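Local coordinates for putative cytoplasmic protein (Enterobacter cloacae, PDB 4HFL) that belongs to the Tae4 amidase effectors of type VI secretion and probably cleaves peptide links in the peptidoglycan of rival bacteria, at residues E36-L41 / K56-I61; A119-K124 / T168-W173; C70-P75 / P103-K108; N26-V31 / H141-N146. All blocks are in the same frame, centred on the assembly; numbering follows the deposited sequence.

Contact 1: residues E36-L41 / K56-I61; sequences EQVGKL and KNACPI
The N-terminal end of helix 59-69, close to the presumed active-site cysteine C59, is where V38 of helix 35-42 meets A58 and I61. V38 straddles the two partners with its branches. CG2 reaches the methyl of the alanine, with V38 CG2 and A58 CB 4.3 Å apart, while CG1 goes to the isoleucine, V38 CG1 lying 4.3 Å from I61 CG2. With CG1 trans to the backbone N of the valine (chi1 168°), CG1 is directed at I61 and CG2 at A58. No hydrogen bond crosses the interface. All three side chains are buried, and the spacing is that of ordinary van der Waals packing. I61 also touches L42, V46 and I50, so one isoleucine is shared by helices 35-42 and 44-52.

Just before the turn, N57 folds its side chain back to accept from the main chain two residues on. N57 OD1 accepts the N-H of C59 N at 3.2 Å, with a fairly straight N-H (159°), although the donor stands well above the carbonyl plane. This capping bond, an Asx turn, shapes the chain just before C59. C59 SG lies close to H141 ND1, a Cys-His pair consistent with a catalytic dyad. A cysteine near the N-terminal end of a helix, facing a histidine on a neighbouring strand, is the hallmark of the papain-like peptidases of clan CA, to which this family belongs.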
loop_
_atom_site.group_PDB
_atom_site.type_symbol
_atom_site.label_atom_id
_atom_site.label_comp_id
_atom_site.label_asym_id
_atom_site.label_seq_id
_atom_site.Cartn_x
_atom_site.Cartn_y
_atom_site.Cartn_z
ATOM N N GLU A 36 -12.983 -6.176 -6.150
ATOM C CA GLU A 36 -13.957 -7.242 -5.955
ATOM C C GLU A 36 -13.299 -8.617 -6.101
ATOM O O GLU A 36 -13.636 -9.549 -5.375
ATOM C CB GLU A 36 -15.191 -7.067 -6.862
ATOM C CG GLU A 36 -14.946 -6.369 -8.207
ATOM C CD GLU A 36 -14.972 -4.836 -8.129
ATOM O OE1 GLU A 36 -15.918 -4.255 -7.545
ATOM O OE2 GLU A 36 -14.042 -4.208 -8.674
ATOM N N GLN A 37 -12.333 -8.722 -7.011
ATOM C CA GLN A 37 -11.525 -9.935 -7.151
ATOM C C GLN A 37 -10.605 -10.163 -5.933
ATOM O O GLN A 37 -10.351 -11.315 -5.525
ATOM C CB GLN A 37 -10.707 -9.877 -8.447
ATOM C CG GLN A 37 -11.505 -10.139 -9.723
ATOM C CD GLN A 37 -11.949 -11.582 -9.848
ATOM O OE1 GLN A 37 -12.932 -11.998 -9.235
ATOM N NE2 GLN A 37 -11.226 -12.356 -10.648
ATOM N N VAL A 38 -10.124 -9.057 -5.359
ATOM C CA VAL A 38 -9.323 -9.085 -4.132
ATOM C C VAL A 38 -10.142 -9.648 -2.966
ATOM O O VAL A 38 -9.634 -10.439 -2.169
ATOM C CB VAL A 38 -8.777 -7.671 -3.775
ATOM C CG1 VAL A 38 -8.203 -7.636 -2.375
ATOM C CG2 VAL A 38 -7.719 -7.224 -4.786
ATOM N N GLY A 39 -11.407 -9.246 -2.868
ATOM C CA GLY A 39 -12.282 -9.796 -1.844
ATOM C C GLY A 39 -12.591 -11.254 -2.119
ATOM O O GLY A 39 -12.477 -12.118 -1.242
ATOM N N LYS A 40 -12.968 -11.519 -3.365
ATOM C CA LYS A 40 -13.237 -12.863 -3.838
ATOM C C LYS A 40 -12.057 -13.810 -3.620
ATOM O O LYS A 40 -12.229 -15.028 -3.641
ATOM C CB LYS A 40 -13.631 -12.818 -5.315
ATOM C CG LYS A 40 -15.147 -12.739 -5.562
ATOM C CD LYS A 40 -15.842 -11.623 -4.798
ATOM C CE LYS A 40 -17.347 -11.801 -4.827
ATOM N NZ LYS A 40 -17.809 -12.761 -3.787
ATOM N N LEU A 41 -10.868 -13.246 -3.406
ATOM C CA LEU A 41 -9.676 -14.047 -3.108
ATOM C C LEU A 41 -9.389 -14.176 -1.607
ATOM O O LEU A 41 -9.190 -15.276 -1.097
ATOM C CB LEU A 41 -8.446 -13.457 -3.797
ATOM C CG LEU A 41 -7.151 -14.124 -3.348
ATOM C CD1 LEU A 41 -6.827 -15.279 -4.259
ATOM C CD2 LEU A 41 -5.996 -13.147 -3.295
ATOM N N LYS A 56 -14.132 0.078 -0.783
ATOM C CA LYS A 56 -14.063 0.354 -2.218
ATOM C C LYS A 56 -12.624 0.529 -2.717
ATOM O O LYS A 56 -12.386 0.591 -3.932
ATOM C CB LYS A 56 -14.897 1.595 -2.569
ATOM C CG LYS A 56 -16.407 1.440 -2.330
ATOM C CD LYS A 56 -17.110 2.794 -2.454
ATOM C CE LYS A 56 -18.609 2.674 -2.237
ATOM N NZ LYS A 56 -19.240 4.024 -2.138
ATOM N N ASN A 57 -11.676 0.612 -1.783
ATOM C CA ASN A 57 -10.270 0.765 -2.137
ATOM C C ASN A 57 -9.474 -0.522 -1.874
ATOM O O ASN A 57 -9.325 -0.965 -0.726
ATOM C CB ASN A 57 -9.651 1.967 -1.401
ATOM C CG ASN A 57 -8.351 2.449 -2.043
ATOM O OD1 ASN A 57 -7.855 1.854 -3.009
ATOM N ND2 ASN A 57 -7.797 3.540 -1.509
ATOM N N ALA A 58 -8.977 -1.121 -2.953
ATOM C CA ALA A 58 -8.215 -2.364 -2.871
ATOM C C ALA A 58 -6.829 -2.117 -2.277
ATOM O O ALA A 58 -6.226 -3.013 -1.683
ATOM C CB ALA A 58 -8.102 -2.999 -4.253
ATOM N N CYS A 59 -6.337 -0.892 -2.432
ATOM C CA CYS A 59 -4.939 -0.563 -2.118
ATOM C C CYS A 59 -4.438 -0.915 -0.691
ATOM O O CYS A 59 -3.431 -1.639 -0.540
ATOM C CB CYS A 59 -4.640 0.894 -2.511
ATOM S SG CYS A 59 -3.137 1.559 -1.816
ATOM N N PRO A 60 -5.131 -0.427 0.356
ATOM C CA PRO A 60 -4.673 -0.749 1.719
ATOM C C PRO A 60 -4.834 -2.224 2.077
ATOM O O PRO A 60 -4.087 -2.732 2.926
ATOM C CB PRO A 60 -5.582 0.119 2.607
ATOM C CG PRO A 60 -6.819 0.389 1.747
ATOM C CD PRO A 60 -6.288 0.499 0.361
ATOM N N ILE A 61 -5.780 -2.907 1.430
ATOM C CA ILE A 61 -6.007 -4.330 1.683
ATOM C C ILE A 61 -4.889 -5.155 1.049
ATOM O O ILE A 61 -4.345 -6.077 1.674
ATOM C CB ILE A 61 -7.388 -4.785 1.154
ATOM C CG1 ILE A 61 -8.473 -3.783 1.566
ATOM C CG2 ILE A 61 -7.731 -6.194 1.653
ATOM C CD1 ILE A 61 -9.850 -4.049 0.952
#

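Contact 2: residues A119-K124 / T168-W173; sequences AQFAGK and TNATFW
Two phenylalanines, F121 from a loop and F172 from strand 166-174, meet edge-to-face but off-centre: the edge of F121 is turned toward the face of F172, with centroids 5.6 Å apart and planes at 62°. The offset carries the F121 ring past F172 toward A170. F121 CE1 comes to 3.5 Å from F172 CB, and farther along F121 CZ sits 3.6 Å from A170 CB, so one ring spans two residues on the same side of the strand. F172 holds its ring trans to the backbone N (chi1 168°), extending it toward the loop. The far end of that ring is met by the aliphatic root of a lysine, K124 CB lying 3.6 Å from F172 CZ; the rest of the lysine leads away.

A type II turn from F121 to K124, closed by K124 N to F121 O at 3.2 Å with G123 at positive phi, brings both loop side chains to F172. I111, V113, I128 and F156 also touch F121. This is aromatic packing on one face of the antiparallel four-stranded sheet, covered by the connection between strands 111-114 and 126-133.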
loop_
_atom_site.group_PDB
_atom_site.type_symbol
_atom_site.label_atom_id
_atom_site.label_comp_id
_atom_site.label_asym_id
_atom_site.label_seq_id
_atom_site.Cartn_x
_atom_site.Cartn_y
_atom_site.Cartn_z
ATOM N N ALA A 119 12.222 10.273 -12.298
ATOM C CA ALA A 119 13.655 10.579 -12.246
ATOM C C ALA A 119 14.214 10.594 -10.813
ATOM O O ALA A 119 15.358 10.203 -10.574
ATOM C CB ALA A 119 13.920 11.903 -12.920
ATOM N N GLN A 120 13.401 11.030 -9.858
ATOM C CA GLN A 120 13.830 11.072 -8.461
ATOM C C GLN A 120 13.986 9.673 -7.844
ATOM O O GLN A 120 14.542 9.533 -6.754
ATOM C CB GLN A 120 12.846 11.924 -7.653
ATOM C CG GLN A 120 12.483 13.247 -8.342
ATOM C CD GLN A 120 11.568 14.112 -7.508
ATOM O OE1 GLN A 120 10.399 14.316 -7.844
ATOM N NE2 GLN A 120 12.100 14.640 -6.415
ATOM N N PHE A 121 13.510 8.641 -8.544
ATOM C CA PHE A 121 13.577 7.267 -8.023
ATOM C C PHE A 121 14.294 6.304 -8.964
ATOM O O PHE A 121 14.116 5.094 -8.875
ATOM C CB PHE A 121 12.170 6.766 -7.677
ATOM C CG PHE A 121 11.430 7.678 -6.732
ATOM C CD1 PHE A 121 11.544 7.524 -5.350
ATOM C CD2 PHE A 121 10.654 8.717 -7.221
ATOM C CE1 PHE A 121 10.871 8.381 -4.491
ATOM C CE2 PHE A 121 9.975 9.572 -6.365
ATOM C CZ PHE A 121 10.088 9.406 -4.997
ATOM N N ALA A 122 15.108 6.851 -9.862
ATOM C CA ALA A 122 15.874 6.038 -10.799
ATOM C C ALA A 122 16.855 5.192 -10.017
ATOM O O ALA A 122 17.445 5.667 -9.046
ATOM C CB ALA A 122 16.615 6.921 -11.788
ATOM N N GLY A 123 17.011 3.936 -10.429
ATOM C CA GLY A 123 17.935 3.027 -9.771
ATOM C C GLY A 123 17.565 2.661 -8.344
ATOM O O GLY A 123 18.433 2.212 -7.580
ATOM N N LYS A 124 16.296 2.858 -7.978
ATOM C CA LYS A 124 15.810 2.477 -6.649
ATOM C C LYS A 124 14.728 1.403 -6.793
ATOM O O LYS A 124 14.103 1.285 -7.846
ATOM C CB LYS A 124 15.230 3.693 -5.914
ATOM C CG LYS A 124 16.108 4.953 -5.935
ATOM C CD LYS A 124 17.271 4.847 -4.965
ATOM C CE LYS A 124 18.187 6.076 -5.037
ATOM N NZ LYS A 124 17.470 7.352 -4.839
ATOM N N THR A 168 1.133 15.324 -5.095
ATOM C CA THR A 168 1.909 16.423 -4.535
ATOM C C THR A 168 3.113 15.963 -3.716
ATOM O O THR A 168 3.967 16.780 -3.361
ATOM C CB THR A 168 1.029 17.358 -3.681
ATOM O OG1 THR A 168 0.399 16.606 -2.636
ATOM C CG2 THR A 168 -0.047 18.011 -4.550
ATOM N N ASN A 169 3.180 14.662 -3.419
ATOM C CA ASN A 169 4.302 14.089 -2.689
ATOM C C ASN A 169 4.497 12.632 -3.093
ATOM O O ASN A 169 3.528 11.949 -3.454
ATOM C CB ASN A 169 4.059 14.140 -1.168
ATOM C CG ASN A 169 5.184 13.473 -0.374
ATOM O OD1 ASN A 169 5.202 12.243 -0.183
ATOM N ND2 ASN A 169 6.141 14.279 0.072
ATOM N N ALA A 170 5.742 12.162 -3.046
ATOM C CA ALA A 170 6.008 10.720 -3.085
ATOM C C ALA A 170 6.959 10.449 -1.950
ATOM O O ALA A 170 7.895 11.226 -1.720
ATOM C CB ALA A 170 6.621 10.300 -4.387
ATOM N N THR A 171 6.707 9.347 -1.248
ATOM C CA THR A 171 7.462 8.944 -0.073
ATOM C C THR A 171 7.808 7.467 -0.283
ATOM O O THR A 171 6.949 6.666 -0.673
ATOM C CB THR A 171 6.603 9.146 1.202
ATOM O OG1 THR A 171 6.356 10.546 1.393
ATOM C CG2 THR A 171 7.310 8.623 2.440
ATOM N N PHE A 172 9.064 7.120 -0.028
ATOM C CA PHE A 172 9.654 5.900 -0.533
ATOM C C PHE A 172 10.655 5.278 0.438
ATOM O O PHE A 172 11.512 5.996 1.002
ATOM C CB PHE A 172 10.373 6.205 -1.849
ATOM C CG PHE A 172 11.267 5.084 -2.325
ATOM C CD1 PHE A 172 10.747 4.058 -3.092
ATOM C CD2 PHE A 172 12.621 5.066 -2.011
ATOM C CE1 PHE A 172 11.558 3.016 -3.529
ATOM C CE2 PHE A 172 13.446 4.027 -2.445
ATOM C CZ PHE A 172 12.909 3.002 -3.207
ATOM N N TRP A 173 10.551 3.950 0.589
ATOM C CA TRP A 173 11.523 3.126 1.338
ATOM C C TRP A 173 12.155 2.094 0.421
ATOM O O TRP A 173 11.446 1.339 -0.261
ATOM C CB TRP A 173 10.839 2.348 2.476
ATOM C CG TRP A 173 10.251 3.185 3.595
ATOM C CD1 TRP A 173 10.812 3.418 4.812
ATOM C CD2 TRP A 173 8.979 3.850 3.604
ATOM N NE1 TRP A 173 9.986 4.214 5.571
ATOM C CE2 TRP A 173 8.851 4.485 4.857
ATOM C CE3 TRP A 173 7.938 3.977 2.672
ATOM C CZ2 TRP A 173 7.728 5.244 5.202
ATOM C CZ3 TRP A 173 6.827 4.725 3.016
ATOM C CH2 TRP A 173 6.732 5.357 4.271
#

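Contact 3: residues C70-P75 / P103-K108; sequences CGIPVP and PTVLGK
I72 keeps CG1 beside its backbone N (chi1 -67°) and then runs on extended to CD1 (chi2 173°), which sends its two branches to different residues of the last turn of helix 95-106. The short branch meets V105: I72 CG2 and V105 CG2 are 4.1 Å apart, the two side chains crossing at a slant. The long branch goes to L106, where I72 CD1 lies 4.0 Å from L106 CD2 and the chains cross at about a right angle. L106 does not aim its CB at I72, but CD2 at the end of the side chain swings round to it.

The loop 70-75 has no regular structure. Its I72 CA comes to 7.8 Å from V105 CA, the nearest pair of CA atoms between the two segments. G107 N bonds to P103 O at 2.9 Å, and G107, with positive phi, is where the chain leaves the helix. F101 and P19 add further cover to I72, and W173 touches L106, joining this helix end to strand 166-174.

I72 and V105 stay partly exposed, whereas L106 is buried. With methyl groups alone meeting across the two segments and no hydrogen bond between them, the loop is held to the helix end by dispersion and the hydrophobic effect, without the directional restraint of a polar bond.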
loop_
_atom_site.group_PDB
_atom_site.type_symbol
_atom_site.label_atom_id
_atom_site.label_comp_id
_atom_site.label_asym_id
_atom_site.label_seq_id
_atom_site.Cartn_x
_atom_site.Cartn_y
_atom_site.Cartn_z
ATOM N N CYS A 70 4.847 -10.998 4.580
ATOM C CA CYS A 70 6.284 -10.731 4.578
ATOM C C CYS A 70 6.811 -10.576 6.009
ATOM O O CYS A 70 7.968 -10.218 6.219
ATOM C CB CYS A 70 6.603 -9.481 3.748
ATOM S SG CYS A 70 6.490 -9.785 1.976
ATOM N N GLY A 71 5.959 -10.849 6.991
ATOM C CA GLY A 71 6.407 -10.907 8.376
ATOM C C GLY A 71 6.285 -9.603 9.140
ATOM O O GLY A 71 6.987 -9.416 10.139
ATOM N N ILE A 72 5.419 -8.701 8.661
ATOM C CA ILE A 72 5.009 -7.531 9.423
ATOM C C ILE A 72 3.502 -7.660 9.656
ATOM O O ILE A 72 2.686 -7.259 8.813
ATOM C CB ILE A 72 5.338 -6.201 8.682
ATOM C CG1 ILE A 72 6.860 -5.992 8.584
ATOM C CG2 ILE A 72 4.677 -4.999 9.375
ATOM C CD1 ILE A 72 7.276 -4.800 7.723
ATOM N N PRO A 73 3.123 -8.227 10.806
ATOM C CA PRO A 73 1.701 -8.492 11.042
ATOM C C PRO A 73 0.946 -7.197 11.307
ATOM O O PRO A 73 1.379 -6.416 12.160
ATOM C CB PRO A 73 1.712 -9.412 12.282
ATOM C CG PRO A 73 2.995 -9.092 12.995
ATOM C CD PRO A 73 3.983 -8.657 11.929
ATOM N N VAL A 74 -0.142 -6.953 10.574
ATOM C CA VAL A 74 -0.956 -5.753 10.817
ATOM C C VAL A 74 -1.529 -5.837 12.236
ATOM O O VAL A 74 -2.186 -6.827 12.581
ATOM C CB VAL A 74 -2.081 -5.605 9.764
ATOM C CG1 VAL A 74 -3.066 -4.499 10.147
ATOM C CG2 VAL A 74 -1.487 -5.343 8.374
ATOM N N PRO A 75 -1.270 -4.804 13.064
ATOM C CA PRO A 75 -1.546 -4.858 14.508
ATOM C C PRO A 75 -3.021 -4.664 14.850
ATOM O O PRO A 75 -3.800 -4.285 13.973
ATOM C CB PRO A 75 -0.738 -3.674 15.049
ATOM C CG PRO A 75 -0.776 -2.675 13.929
ATOM C CD PRO A 75 -0.749 -3.485 12.652
ATOM N N PRO A 103 5.671 4.147 8.322
ATOM C CA PRO A 103 6.901 4.583 9.002
ATOM C C PRO A 103 7.075 3.988 10.414
ATOM O O PRO A 103 8.205 3.861 10.894
ATOM C CB PRO A 103 6.749 6.110 9.066
ATOM C CG PRO A 103 5.283 6.366 8.926
ATOM C CD PRO A 103 4.787 5.283 8.001
ATOM N N THR A 104 5.982 3.597 11.061
ATOM C CA THR A 104 6.086 3.060 12.421
ATOM C C THR A 104 6.753 1.700 12.439
ATOM O O THR A 104 7.205 1.253 13.490
ATOM C CB THR A 104 4.714 2.938 13.102
ATOM O OG1 THR A 104 3.996 1.833 12.539
ATOM C CG2 THR A 104 3.907 4.227 12.908
ATOM N N VAL A 105 6.800 1.034 11.284
ATOM C CA VAL A 105 7.439 -0.285 11.199
ATOM C C VAL A 105 8.711 -0.309 10.336
ATOM O O VAL A 105 9.614 -1.112 10.576
ATOM C CB VAL A 105 6.432 -1.397 10.778
ATOM C CG1 VAL A 105 5.449 -1.658 11.911
ATOM C CG2 VAL A 105 5.673 -1.016 9.497
ATOM N N LEU A 106 8.800 0.598 9.366
ATOM C CA LEU A 106 9.972 0.655 8.491
ATOM C C LEU A 106 10.991 1.723 8.897
ATOM O O LEU A 106 12.136 1.703 8.419
ATOM C CB LEU A 106 9.543 0.906 7.044
ATOM C CG LEU A 106 8.524 -0.071 6.494
ATOM C CD1 LEU A 106 8.133 0.302 5.060
ATOM C CD2 LEU A 106 9.112 -1.495 6.549
ATOM N N GLY A 107 10.585 2.647 9.769
ATOM C CA GLY A 107 11.429 3.783 10.109
ATOM C C GLY A 107 11.149 4.937 9.158
ATOM O O GLY A 107 10.271 4.847 8.293
ATOM N N LYS A 108 11.883 6.032 9.306
ATOM C CA LYS A 108 11.667 7.169 8.422
ATOM C C LYS A 108 11.977 6.794 6.967
ATOM O O LYS A 108 12.881 5.982 6.687
ATOM C CB LYS A 108 12.487 8.381 8.877
ATOM C CG LYS A 108 12.037 9.694 8.203
ATOM C CD LYS A 108 12.818 10.891 8.730
ATOM C CE LYS A 108 12.378 12.180 8.039
ATOM N NZ LYS A 108 11.013 12.589 8.418
#

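Contact 4: residues N26-V31 / H141-N146; sequences NRFKEV and HVTLWN
The end of helix 21-30 lies over edge strand 138-145, with F28 CA and L144 CA nearest at 8.2 Å. The strand is almost fully stretched at T143, whereas the helix gives way at V31. F28 has its ring trans to the backbone N (chi1 -165°), and it bridges two consecutive strand residues. L144 CD1 touches the base of the phenylalanine, 3.8 Å from F28 CB, and the two side chains slide past one another in opposite directions. At the other end of the ring, F28 CZ lies 3.9 Å from T143 OG1.

That hydroxyl is hydrogen-bonded to D152 and S151, and D152 also bonds H141 NE2. A histidine backed by an acid and lying near C59 is consistent with the catalytic triad of papain-like clan CA enzymes; F28 packs against the side chains of S151 and D152. D152 belongs to the loop closed by the C150-C154 disulfide.

Away from the strand, R27 grips E30 side-on in a salt bridge: R27 NE to E30 OE1 is 2.8 Å and R27 NH2 to E30 OE2 is 2.6 Å. Both oxygens lie close to the guanidinium plane, but the nitrogens stand well above the carboxylate plane. E30 OE1 is also hydrogen-bonded to Y65 OH of helix 59-69.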
loop_
_atom_site.group_PDB
_atom_site.type_symbol
_atom_site.label_atom_id
_atom_site.label_comp_id
_atom_site.label_asym_id
_atom_site.label_seq_id
_atom_site.Cartn_x
_atom_site.Cartn_y
_atom_site.Cartn_z
ATOM N N ASN A 26 6.338 -10.459 -4.976
ATOM C CA ASN A 26 5.632 -11.724 -5.205
ATOM C C ASN A 26 4.249 -11.782 -4.554
ATOM O O ASN A 26 3.244 -12.157 -5.204
ATOM C CB ASN A 26 6.489 -12.907 -4.729
ATOM C CG ASN A 26 7.732 -13.114 -5.580
ATOM O OD1 ASN A 26 7.841 -12.575 -6.684
ATOM N ND2 ASN A 26 8.672 -13.920 -5.076
ATOM N N ARG A 27 4.179 -11.407 -3.273
ATOM C CA ARG A 27 2.862 -11.347 -2.619
ATOM C C ARG A 27 1.925 -10.324 -3.313
ATOM O O ARG A 27 0.714 -10.587 -3.571
ATOM C CB ARG A 27 3.001 -11.050 -1.112
ATOM C CG ARG A 27 3.937 -11.996 -0.330
ATOM C CD ARG A 27 3.349 -13.425 -0.098
ATOM N NE ARG A 27 3.408 -14.240 -1.311
ATOM C CZ ARG A 27 4.520 -14.782 -1.794
ATOM N NH1 ARG A 27 5.679 -14.603 -1.165
ATOM N NH2 ARG A 27 4.476 -15.498 -2.917
ATOM N N PHE A 28 2.489 -9.162 -3.639
ATOM C CA PHE A 28 1.694 -8.144 -4.328
ATOM C C PHE A 28 1.142 -8.700 -5.639
ATOM O O PHE A 28 -0.045 -8.529 -5.948
ATOM C CB PHE A 28 2.486 -6.865 -4.593
ATOM C CG PHE A 28 1.609 -5.675 -4.961
ATOM C CD1 PHE A 28 1.386 -4.652 -4.053
ATOM C CD2 PHE A 28 1.001 -5.595 -6.214
ATOM C CE1 PHE A 28 0.577 -3.553 -4.386
ATOM C CE2 PHE A 28 0.195 -4.505 -6.554
ATOM C CZ PHE A 28 -0.009 -3.487 -5.644
ATOM N N LYS A 29 2.003 -9.358 -6.411
ATOM C CA LYS A 29 1.563 -9.993 -7.642
ATOM C C LYS A 29 0.375 -10.876 -7.334
ATOM O O LYS A 29 -0.625 -10.833 -8.059
ATOM C CB LYS A 29 2.687 -10.817 -8.293
ATOM C CG LYS A 29 3.587 -10.008 -9.236
ATOM C CD LYS A 29 4.327 -10.915 -10.229
ATOM C CE LYS A 29 4.750 -10.141 -11.479
ATOM N NZ LYS A 29 5.506 -10.988 -12.454
ATOM N N GLU A 30 0.465 -11.647 -6.244
ATOM C CA GLU A 30 -0.682 -12.482 -5.855
ATOM C C GLU A 30 -1.974 -11.683 -5.666
ATOM O O GLU A 30 -3.059 -12.182 -5.988
ATOM C CB GLU A 30 -0.384 -13.301 -4.596
ATOM C CG GLU A 30 0.614 -14.439 -4.806
ATOM C CD GLU A 30 1.183 -14.953 -3.498
ATOM O OE1 GLU A 30 0.829 -14.412 -2.428
ATOM O OE2 GLU A 30 1.988 -15.900 -3.536
ATOM N N VAL A 31 -1.889 -10.458 -5.147
ATOM C CA VAL A 31 -3.155 -9.674 -5.083
ATOM C C VAL A 31 -3.375 -8.513 -6.088
ATOM O O VAL A 31 -4.194 -7.622 -5.837
ATOM C CB VAL A 31 -3.472 -9.169 -3.648
ATOM C CG1 VAL A 31 -3.837 -10.324 -2.754
ATOM C CG2 VAL A 31 -2.281 -8.408 -3.077
ATOM N N HIS A 141 -2.027 6.640 -2.769
ATOM C CA HIS A 141 -1.902 5.297 -3.317
ATOM C C HIS A 141 -0.575 4.701 -2.866
ATOM O O HIS A 141 0.471 5.338 -2.955
ATOM C CB HIS A 141 -1.986 5.306 -4.847
ATOM C CG HIS A 141 -1.793 3.951 -5.471
ATOM N ND1 HIS A 141 -2.796 3.003 -5.535
ATOM C CD2 HIS A 141 -0.706 3.384 -6.052
ATOM C CE1 HIS A 141 -2.336 1.915 -6.128
ATOM N NE2 HIS A 141 -1.071 2.120 -6.454
ATOM N N VAL A 142 -0.620 3.480 -2.360
ATOM C CA VAL A 142 0.589 2.833 -1.882
ATOM C C VAL A 142 0.862 1.644 -2.793
ATOM O O VAL A 142 -0.051 0.874 -3.100
ATOM C CB VAL A 142 0.405 2.352 -0.439
ATOM C CG1 VAL A 142 1.661 1.644 0.046
ATOM C CG2 VAL A 142 0.055 3.519 0.473
ATOM N N THR A 143 2.104 1.498 -3.241
ATOM C CA THR A 143 2.411 0.419 -4.193
ATOM C C THR A 143 3.889 0.069 -4.099
ATOM O O THR A 143 4.591 0.546 -3.190
ATOM C CB THR A 143 2.008 0.819 -5.659
ATOM O OG1 THR A 143 2.109 -0.315 -6.529
ATOM C CG2 THR A 143 2.900 1.944 -6.190
ATOM N N LEU A 144 4.367 -0.766 -5.017
ATOM C CA LEU A 144 5.794 -1.092 -5.074
ATOM C C LEU A 144 6.365 -0.518 -6.357
ATOM O O LEU A 144 5.659 -0.443 -7.363
ATOM C CB LEU A 144 6.017 -2.605 -5.079
ATOM C CG LEU A 144 5.407 -3.383 -3.910
ATOM C CD1 LEU A 144 5.631 -4.873 -4.086
ATOM C CD2 LEU A 144 6.004 -2.931 -2.591
ATOM N N TRP A 145 7.645 -0.146 -6.315
ATOM C CA TRP A 145 8.353 0.452 -7.449
ATOM C C TRP A 145 9.640 -0.339 -7.673
ATOM O O TRP A 145 10.372 -0.587 -6.723
ATOM C CB TRP A 145 8.663 1.923 -7.121
ATOM C CG TRP A 145 9.753 2.554 -7.944
ATOM C CD1 TRP A 145 11.056 2.745 -7.573
ATOM C CD2 TRP A 145 9.629 3.091 -9.269
ATOM N NE1 TRP A 145 11.749 3.375 -8.587
ATOM C CE2 TRP A 145 10.897 3.598 -9.636
ATOM C CE3 TRP A 145 8.568 3.208 -10.172
ATOM C CZ2 TRP A 145 11.133 4.198 -10.878
ATOM C CZ3 TRP A 145 8.800 3.803 -11.400
ATOM C CH2 TRP A 145 10.076 4.278 -11.748
ATOM N N ASN A 146 9.911 -0.751 -8.909
ATOM C CA ASN A 146 11.058 -1.626 -9.168
ATOM C C ASN A 146 12.208 -0.916 -9.875
ATOM O O ASN A 146 13.181 -1.562 -10.288
ATOM C CB ASN A 146 10.638 -2.881 -9.970
ATOM C CG ASN A 146 10.401 -2.585 -11.453
ATOM O OD1 ASN A 146 10.293 -1.426 -11.865
ATOM N ND2 ASN A 146 10.311 -3.639 -12.260
#

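Overall arrangement
From the N terminus, contact 4 opens first, on helix 21-30. Inside its long loop contact 1 closes early, bringing 36-41 to the start of helix 59-69, and contact 3 follows in series, fastening the loop after that helix to the end of helix 95-106. Contact 2 then opens at 119-124, before contact 4 closes on strand 138-145, and itself closes on strand 166-174, so contacts 2 and 4 cross. Both reach the four-stranded sheet and meet where F121 O bonds W145 NE1. W173 NE1 to G107 O joins contacts 2 and 3. Contacts 1 and 4 come together at C59 and H141, at the seam between helices and sheet.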